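PDB 4GQZ: putative periplasmic or exported protein from Salmonella enterica subsp. enterica serovar Typhimurium, which probably binds copper in the periplasm and helps the bacterium resist the metal. Local coordinates for residues Ser67-His81 against Asp149-Arg161. Sequence-based numbering, arbitrary orientation.
Sequences SFAPYEWRTHPCFNH and DDSQTCLTELPLR
With chi1 of -162° in Cys-78 and -167° in Cys-154, each sulfur swings opposite its own backbone nitrogen, and the two SG atoms join in a disulfide whose own torsion is close to perpendicular. Cysteine suits both places because this covalent link ties the loop after strand 63-68 to strand 154-155. Thr-156 holds the same loop: a chi1 of 51° turns OG1 to donate to His-76 O at 2.7 Å, while its methyl CG2 rests against Cys-78 CB. Thr-153 puts its small hydroxyl to double use, for OG1 accepts from His-81 N at 3.0 Å in a nearly straight bond and also bonds Ile-42 O. Phe-79 lies with one ring face over Gln-152 CB, 3.8 Å from the ring centroid, a CH-pi contact.

Farther along, the Tyr-71 ring is sandwiched between Pro-159, whose CA lies over one face near the rim, and Thr-75 CB over the centre of the opposite face; proline's compact, rigid ring lies alongside the tyrosine, pointing the same way, with CB 3.4 Å from Tyr-71 OH. On the buried side Phe-68 CD2 meets Leu-158 CD1 at 3.7 Å, both apolar, and Phe-68 also touches Leu-132 and Val-97. Through Ser-67 N to Thr-153 O, Leu-155 N to Ser-67 O and Ala-69 N to Leu-155 O, strand 154-155 pairs in parallel with 63-68 as one edge of a mixed three-stranded sheet, disulfide-tied to the following loop.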
# COMPACT_ATOMS: atom_id res chain seq x y z
N SER B 67 3.08 -11.82 -9.81
CA SER B 67 2.16 -12.20 -10.89
C SER B 67 2.77 -13.36 -11.68
O SER B 67 3.91 -13.28 -12.12
CB SER B 67 1.83 -10.99 -11.79
OG SER B 67 0.73 -11.25 -12.66
N PHE B 68 2.03 -14.45 -11.82
CA PHE B 68 2.59 -15.62 -12.49
C PHE B 68 1.69 -16.14 -13.60
O PHE B 68 0.47 -15.93 -13.59
CB PHE B 68 2.87 -16.72 -11.45
CG PHE B 68 1.67 -17.12 -10.65
CD1 PHE B 68 1.33 -16.45 -9.49
CD2 PHE B 68 0.89 -18.20 -11.05
CE1 PHE B 68 0.22 -16.83 -8.74
CE2 PHE B 68 -0.21 -18.59 -10.32
CZ PHE B 68 -0.55 -17.89 -9.15
N ALA B 69 2.29 -16.85 -14.56
CA ALA B 69 1.54 -17.31 -15.72
C ALA B 69 1.90 -18.75 -15.97
O ALA B 69 3.00 -19.04 -16.44
CB ALA B 69 1.88 -16.46 -16.94
N PRO B 70 1.01 -19.68 -15.61
CA PRO B 70 1.33 -21.09 -15.89
C PRO B 70 1.33 -21.34 -17.39
O PRO B 70 0.71 -20.58 -18.14
CB PRO B 70 0.18 -21.85 -15.22
CG PRO B 70 -0.29 -20.91 -14.10
CD PRO B 70 -0.18 -19.53 -14.74
N TYR B 71 2.01 -22.39 -17.84
CA TYR B 71 1.99 -22.71 -19.25
C TYR B 71 2.03 -24.20 -19.51
O TYR B 71 2.34 -24.99 -18.62
CB TYR B 71 3.12 -21.99 -19.98
CG TYR B 71 4.50 -22.57 -19.78
CD1 TYR B 71 5.27 -22.21 -18.68
CD2 TYR B 71 5.06 -23.46 -20.71
CE1 TYR B 71 6.55 -22.73 -18.49
CE2 TYR B 71 6.34 -23.98 -20.52
CZ TYR B 71 7.07 -23.60 -19.42
OH TYR B 71 8.34 -24.11 -19.22
N GLU B 72 1.69 -24.59 -20.73
CA GLU B 72 1.72 -26.00 -21.10
C GLU B 72 2.75 -26.28 -22.17
O GLU B 72 3.44 -27.30 -22.13
CB GLU B 72 0.33 -26.45 -21.57
CG GLU B 72 -0.60 -26.76 -20.42
CD GLU B 72 -2.01 -27.00 -20.89
OE1 GLU B 72 -2.46 -26.25 -21.77
OE2 GLU B 72 -2.65 -27.93 -20.37
N TRP B 73 2.85 -25.36 -23.12
CA TRP B 73 3.71 -25.54 -24.28
C TRP B 73 5.00 -24.72 -24.17
O TRP B 73 6.07 -25.29 -24.00
CB TRP B 73 2.94 -25.17 -25.55
CG TRP B 73 3.71 -25.30 -26.83
CD1 TRP B 73 4.73 -26.17 -27.10
CD2 TRP B 73 3.53 -24.51 -28.01
NE1 TRP B 73 5.19 -25.97 -28.39
CE2 TRP B 73 4.46 -24.96 -28.97
CE3 TRP B 73 2.66 -23.46 -28.34
CZ2 TRP B 73 4.55 -24.40 -30.25
CZ3 TRP B 73 2.75 -22.90 -29.62
CH2 TRP B 73 3.69 -23.38 -30.55
N ARG B 74 4.89 -23.40 -24.28
CA ARG B 74 6.07 -22.53 -24.27
C ARG B 74 5.92 -21.35 -23.33
O ARG B 74 4.80 -20.97 -22.95
CB ARG B 74 6.36 -21.99 -25.67
CG ARG B 74 6.63 -23.07 -26.70
CD ARG B 74 6.42 -22.51 -28.10
NE ARG B 74 7.59 -21.80 -28.61
CZ ARG B 74 8.63 -22.40 -29.19
NH1 ARG B 74 8.65 -23.72 -29.32
NH2 ARG B 74 9.65 -21.67 -29.64
N THR B 75 7.06 -20.78 -22.94
CA THR B 75 7.06 -19.63 -22.04
C THR B 75 8.10 -18.59 -22.46
O THR B 75 8.89 -18.81 -23.38
CB THR B 75 7.28 -20.06 -20.57
OG1 THR B 75 6.97 -18.97 -19.68
CG2 THR B 75 8.70 -20.51 -20.34
N HIS B 76 8.09 -17.44 -21.79
CA HIS B 76 9.07 -16.39 -22.07
C HIS B 76 9.62 -15.90 -20.75
O HIS B 76 8.92 -15.95 -19.74
CB HIS B 76 8.41 -15.25 -22.84
CG HIS B 76 7.76 -15.69 -24.11
ND1 HIS B 76 6.50 -16.26 -24.15
CD2 HIS B 76 8.20 -15.68 -25.39
CE1 HIS B 76 6.19 -16.56 -25.39
NE2 HIS B 76 7.20 -16.22 -26.17
N PRO B 77 10.88 -15.45 -20.73
CA PRO B 77 11.48 -14.99 -19.48
C PRO B 77 10.91 -13.65 -19.05
O PRO B 77 10.37 -12.89 -19.86
CB PRO B 77 12.97 -14.87 -19.83
CG PRO B 77 13.01 -14.67 -21.31
CD PRO B 77 11.85 -15.48 -21.85
N CYS B 78 11.03 -13.36 -17.76
CA CYS B 78 10.36 -12.22 -17.16
C CYS B 78 11.04 -11.96 -15.83
O CYS B 78 11.27 -12.90 -15.06
CB CYS B 78 8.88 -12.60 -16.91
SG CYS B 78 7.72 -11.23 -16.64
N PHE B 79 11.40 -10.71 -15.54
CA PHE B 79 11.87 -10.41 -14.19
C PHE B 79 10.85 -9.53 -13.45
O PHE B 79 10.24 -9.96 -12.47
CB PHE B 79 13.26 -9.77 -14.17
CG PHE B 79 13.85 -9.68 -12.79
CD1 PHE B 79 14.32 -10.82 -12.15
CD2 PHE B 79 13.89 -8.47 -12.11
CE1 PHE B 79 14.84 -10.76 -10.86
CE2 PHE B 79 14.41 -8.40 -10.82
CZ PHE B 79 14.88 -9.54 -10.20
N ASN B 80 10.66 -8.31 -13.94
CA ASN B 80 9.57 -7.48 -13.44
C ASN B 80 8.36 -7.57 -14.37
O ASN B 80 8.48 -7.40 -15.58
CB ASN B 80 10.04 -6.04 -13.25
CG ASN B 80 10.88 -5.87 -11.99
OD1 ASN B 80 10.67 -6.58 -11.00
ND2 ASN B 80 11.84 -4.96 -12.03
N HIS B 81 7.20 -7.85 -13.80
CA HIS B 81 5.99 -8.09 -14.59
C HIS B 81 5.52 -6.85 -15.34
O HIS B 81 5.40 -5.78 -14.76
CB HIS B 81 4.86 -8.60 -13.70
CG HIS B 81 3.58 -8.86 -14.43
ND1 HIS B 81 3.52 -9.58 -15.59
CD2 HIS B 81 2.30 -8.49 -14.14
CE1 HIS B 81 2.26 -9.65 -16.00
NE2 HIS B 81 1.51 -9.00 -15.14
N ASP B 149 13.22 -7.43 -1.27
CA ASP B 149 13.24 -6.28 -2.17
C ASP B 149 13.92 -6.53 -3.52
O ASP B 149 13.67 -5.80 -4.47
CB ASP B 149 13.86 -5.05 -1.50
CG ASP B 149 12.97 -4.48 -0.43
OD1 ASP B 149 11.75 -4.77 -0.46
OD2 ASP B 149 13.48 -3.75 0.44
N ASP B 150 14.76 -7.56 -3.60
CA ASP B 150 15.41 -7.87 -4.87
C ASP B 150 14.74 -9.02 -5.62
O ASP B 150 15.24 -9.47 -6.65
CB ASP B 150 16.91 -8.15 -4.66
CG ASP B 150 17.16 -9.30 -3.71
OD1 ASP B 150 16.30 -9.57 -2.85
OD2 ASP B 150 18.23 -9.94 -3.82
N SER B 151 13.60 -9.49 -5.11
CA SER B 151 12.90 -10.61 -5.74
C SER B 151 12.05 -10.15 -6.93
O SER B 151 11.48 -9.06 -6.92
CB SER B 151 12.00 -11.32 -4.73
OG SER B 151 12.75 -11.82 -3.63
N GLN B 152 11.96 -11.01 -7.94
CA GLN B 152 11.19 -10.71 -9.16
C GLN B 152 9.70 -10.69 -8.88
O GLN B 152 9.23 -11.37 -7.96
CB GLN B 152 11.49 -11.74 -10.25
CG GLN B 152 10.89 -13.11 -9.96
CD GLN B 152 11.54 -14.22 -10.76
OE1 GLN B 152 12.20 -15.09 -10.20
NE2 GLN B 152 11.34 -14.21 -12.08
N THR B 153 8.95 -9.93 -9.67
CA THR B 153 7.51 -9.85 -9.51
C THR B 153 6.81 -10.69 -10.58
O THR B 153 5.58 -10.80 -10.60
CB THR B 153 7.03 -8.39 -9.57
OG1 THR B 153 7.37 -7.81 -10.85
CG2 THR B 153 7.69 -7.61 -8.46
N CYS B 154 7.61 -11.29 -11.45
CA CYS B 154 7.06 -12.08 -12.54
C CYS B 154 7.62 -13.49 -12.49
O CYS B 154 8.83 -13.69 -12.45
CB CYS B 154 7.39 -11.41 -13.87
SG CYS B 154 6.48 -12.08 -15.25
N LEU B 155 6.73 -14.48 -12.50
CA LEU B 155 7.12 -15.89 -12.48
C LEU B 155 6.48 -16.60 -13.67
O LEU B 155 5.25 -16.77 -13.71
CB LEU B 155 6.68 -16.54 -11.16
CG LEU B 155 6.89 -18.05 -11.05
CD1 LEU B 155 8.36 -18.41 -11.29
CD2 LEU B 155 6.43 -18.57 -9.71
N THR B 156 7.29 -16.99 -14.66
CA THR B 156 6.75 -17.67 -15.84
C THR B 156 7.24 -19.11 -15.95
O THR B 156 6.79 -19.85 -16.82
CB THR B 156 7.11 -16.92 -17.14
OG1 THR B 156 8.52 -16.67 -17.17
CG2 THR B 156 6.38 -15.57 -17.23
N GLU B 157 8.14 -19.50 -15.05
CA GLU B 157 8.72 -20.85 -15.07
C GLU B 157 7.80 -21.87 -14.40
O GLU B 157 8.17 -22.49 -13.41
CB GLU B 157 10.09 -20.86 -14.37
CG GLU B 157 11.19 -20.09 -15.13
CD GLU B 157 12.48 -19.90 -14.31
OE1 GLU B 157 13.39 -19.18 -14.80
OE2 GLU B 157 12.60 -20.46 -13.19
N LEU B 158 6.60 -22.03 -14.94
CA LEU B 158 5.63 -22.93 -14.34
C LEU B 158 5.05 -23.89 -15.36
O LEU B 158 3.86 -23.81 -15.67
CB LEU B 158 4.48 -22.14 -13.70
CG LEU B 158 4.76 -21.40 -12.39
CD1 LEU B 158 3.57 -20.49 -12.03
CD2 LEU B 158 5.04 -22.38 -11.27
N PRO B 159 5.87 -24.83 -15.86
CA PRO B 159 5.36 -25.80 -16.83
C PRO B 159 4.47 -26.88 -16.20
O PRO B 159 4.93 -27.68 -15.38
CB PRO B 159 6.63 -26.41 -17.40
CG PRO B 159 7.63 -26.32 -16.26
CD PRO B 159 7.30 -25.03 -15.56
N LEU B 160 3.20 -26.88 -16.58
CA LEU B 160 2.25 -27.87 -16.08
C LEU B 160 2.58 -29.25 -16.61
O LEU B 160 2.59 -29.47 -17.82
CB LEU B 160 0.84 -27.51 -16.55
CG LEU B 160 -0.13 -26.69 -15.70
CD1 LEU B 160 0.41 -26.30 -14.32
CD2 LEU B 160 -0.63 -25.48 -16.45
N ARG B 161 2.84 -30.20 -15.71
CA ARG B 161 3.04 -31.59 -16.12
C ARG B 161 2.16 -32.50 -15.25
O ARG B 161 1.76 -33.59 -15.67
CB ARG B 161 4.51 -32.01 -15.98
CG ARG B 161 5.53 -31.13 -16.71
CD ARG B 161 5.25 -31.05 -18.21
NE ARG B 161 6.26 -30.29 -18.96
CZ ARG B 161 6.04 -29.14 -19.59
NH1 ARG B 161 4.83 -28.57 -19.57
NH2 ARG B 161 7.04 -28.53 -20.23
OXT ARG B 161 1.83 -32.16 -14.11
O HOH W 1 11.61 -6.40 -8.16